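Local coordinates for 2S Albumin protein (Dolichos, PDB 6IX1) that is a seed albumin with a hemopexin-type fold that may, like related seed hemopexin proteins, bind small ligands or metal ions, at residues Asn22-Val27 / Asn41-Ser46. Residues are numbered along the deposited sequence; the frame is centred on the assembly and turned at random.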
# COMPACT_ATOMS: atom_id res chain seq x y z
N ASN A 22 -7.21 -9.79 8.64
CA ASN A 22 -6.45 -9.71 9.92
C ASN A 22 -5.11 -10.43 9.86
O ASN A 22 -4.48 -10.55 10.96
CB ASN A 22 -7.28 -10.23 11.10
CG ASN A 22 -7.66 -11.70 10.94
OD1 ASN A 22 -7.59 -12.25 9.85
ND2 ASN A 22 -8.16 -12.31 11.99
N LYS A 23 -4.64 -10.78 8.69
CA LYS A 23 -3.40 -11.56 8.57
C LYS A 23 -2.46 -10.94 7.57
O LYS A 23 -2.81 -9.95 6.88
CB LYS A 23 -3.74 -12.98 8.13
CG LYS A 23 -4.60 -13.72 9.16
CD LYS A 23 -5.05 -15.10 8.80
CE LYS A 23 -6.14 -15.63 9.73
NZ LYS A 23 -7.44 -14.99 9.42
N TYR A 24 -1.24 -11.41 7.51
CA TYR A 24 -0.28 -10.87 6.53
C TYR A 24 0.75 -11.94 6.16
O TYR A 24 0.85 -12.98 6.84
CB TYR A 24 0.44 -9.64 7.10
CG TYR A 24 1.53 -9.94 8.09
CD1 TYR A 24 1.27 -10.34 9.36
CD2 TYR A 24 2.86 -9.88 7.69
CE1 TYR A 24 2.30 -10.76 10.20
CE2 TYR A 24 3.90 -10.22 8.55
CZ TYR A 24 3.61 -10.62 9.84
OH TYR A 24 4.60 -10.99 10.68
N VAL A 25 1.48 -11.69 5.08
CA VAL A 25 2.70 -12.40 4.66
C VAL A 25 3.77 -11.39 4.38
O VAL A 25 3.50 -10.20 4.09
CB VAL A 25 2.53 -13.36 3.48
CG1 VAL A 25 1.68 -14.56 3.87
CG2 VAL A 25 2.06 -12.65 2.27
N ARG A 26 5.00 -11.81 4.47
CA ARG A 26 6.16 -11.06 4.00
C ARG A 26 6.75 -11.89 2.86
O ARG A 26 6.97 -13.11 3.04
CB ARG A 26 7.18 -10.85 5.11
CG ARG A 26 8.39 -10.11 4.63
CD ARG A 26 9.21 -9.68 5.85
NE ARG A 26 9.50 -10.81 6.72
CZ ARG A 26 10.55 -11.58 6.77
NH1 ARG A 26 11.64 -11.26 6.20
NH2 ARG A 26 10.44 -12.60 7.56
N VAL A 27 6.98 -11.32 1.70
CA VAL A 27 7.42 -12.00 0.48
C VAL A 27 8.72 -11.39 -0.02
O VAL A 27 8.85 -10.12 0.00
CB VAL A 27 6.27 -11.89 -0.57
CG1 VAL A 27 6.73 -12.41 -1.93
CG2 VAL A 27 5.00 -12.63 -0.14
N ASN A 41 5.28 -16.93 6.69
CA ASN A 41 4.05 -17.66 6.41
C ASN A 41 2.86 -16.88 7.01
O ASN A 41 2.97 -16.21 8.03
CB ASN A 41 4.08 -19.10 6.93
CG ASN A 41 4.75 -20.08 5.98
OD1 ASN A 41 4.65 -19.95 4.76
ND2 ASN A 41 5.36 -21.10 6.57
N LEU A 42 1.69 -17.06 6.40
CA LEU A 42 0.47 -16.36 6.77
C LEU A 42 0.35 -16.30 8.29
O LEU A 42 0.35 -17.33 8.94
CB LEU A 42 -0.75 -17.01 6.16
CG LEU A 42 -2.06 -16.26 6.32
CD1 LEU A 42 -2.08 -14.96 5.55
CD2 LEU A 42 -3.21 -17.15 5.87
N ARG A 43 0.21 -15.11 8.86
CA ARG A 43 0.32 -14.85 10.31
C ARG A 43 -0.66 -13.78 10.66
O ARG A 43 -0.80 -12.82 9.90
CB ARG A 43 1.79 -14.45 10.70
CG ARG A 43 2.12 -14.23 12.15
CD ARG A 43 3.63 -14.03 12.18
NE ARG A 43 4.19 -13.99 13.52
CZ ARG A 43 5.40 -13.56 13.81
NH1 ARG A 43 6.19 -13.06 12.86
NH2 ARG A 43 5.78 -13.54 15.07
N LEU A 44 -1.20 -13.84 11.84
CA LEU A 44 -2.04 -12.72 12.31
C LEU A 44 -1.15 -11.51 12.40
O LEU A 44 0.00 -11.50 12.89
CB LEU A 44 -2.62 -13.00 13.70
CG LEU A 44 -3.70 -14.05 13.78
CD1 LEU A 44 -3.95 -14.36 15.24
CD2 LEU A 44 -4.93 -13.51 13.16
N ILE A 45 -1.71 -10.36 12.02
CA ILE A 45 -1.07 -9.05 12.28
C ILE A 45 -0.71 -8.87 13.75
O ILE A 45 0.39 -8.40 14.06
CB ILE A 45 -1.96 -7.93 11.73
CG1 ILE A 45 -2.16 -8.01 10.20
CG2 ILE A 45 -1.52 -6.55 12.19
CD1 ILE A 45 -3.32 -7.24 9.68
N SER A 46 -1.61 -9.23 14.64
CA SER A 46 -1.33 -9.08 16.08
C SER A 46 -0.11 -9.90 16.50
O SER A 46 0.47 -9.56 17.51
CB SER A 46 -2.52 -9.47 16.88
OG SER A 46 -2.89 -10.81 16.60
O HOH W 1 -4.44 -9.83 13.77
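Tyr24, Lys23 and Leu42 bury the most surface where strand 23-28 meets the outer strand 37-44. Tyr24 and Arg43 form an antiparallel hydrogen-bonded pair. Tyr24 N donates to Arg43 O at 2.8 Å, and Arg43 N returns a bond to Tyr24 O at 3.0 Å. Tyr24 CG sits between the backbone N and the carbonyl carbon (chi1 78°). This lays the ring alongside the extended Arg43 chain, ring and guanidinium planes 28° apart. Leu44 O meets the ring edge in plane, 3.6 Å from Tyr24 CE1. Tyr24 OH receives a weak hydrogen bond from Arg43 NH1; Arg43 NE is hydrogen-bonded to Ser47 OG. An alanine in place of Tyr24 would probably loosen the packing of the Arg43 chain and of Phe49, whose ring also meets the tyrosine. Lys23 CB lies 3.7 Å from Leu42 CD1, the two side chains running at a slant. The Lys23 chain then bends at its last torsion, so NZ reaches a lone pair of Asn22 OD1 at 2.8 Å. Ile45 N, starting the short helix with Leu44 at the N-cap position, donates almost straight (169°) to Asn22 O. A water that accepts from Ser46 N also lies 2.9 Å from Asn22 O. Such pairing typifies a blade of the four-bladed hemopexin beta-propeller.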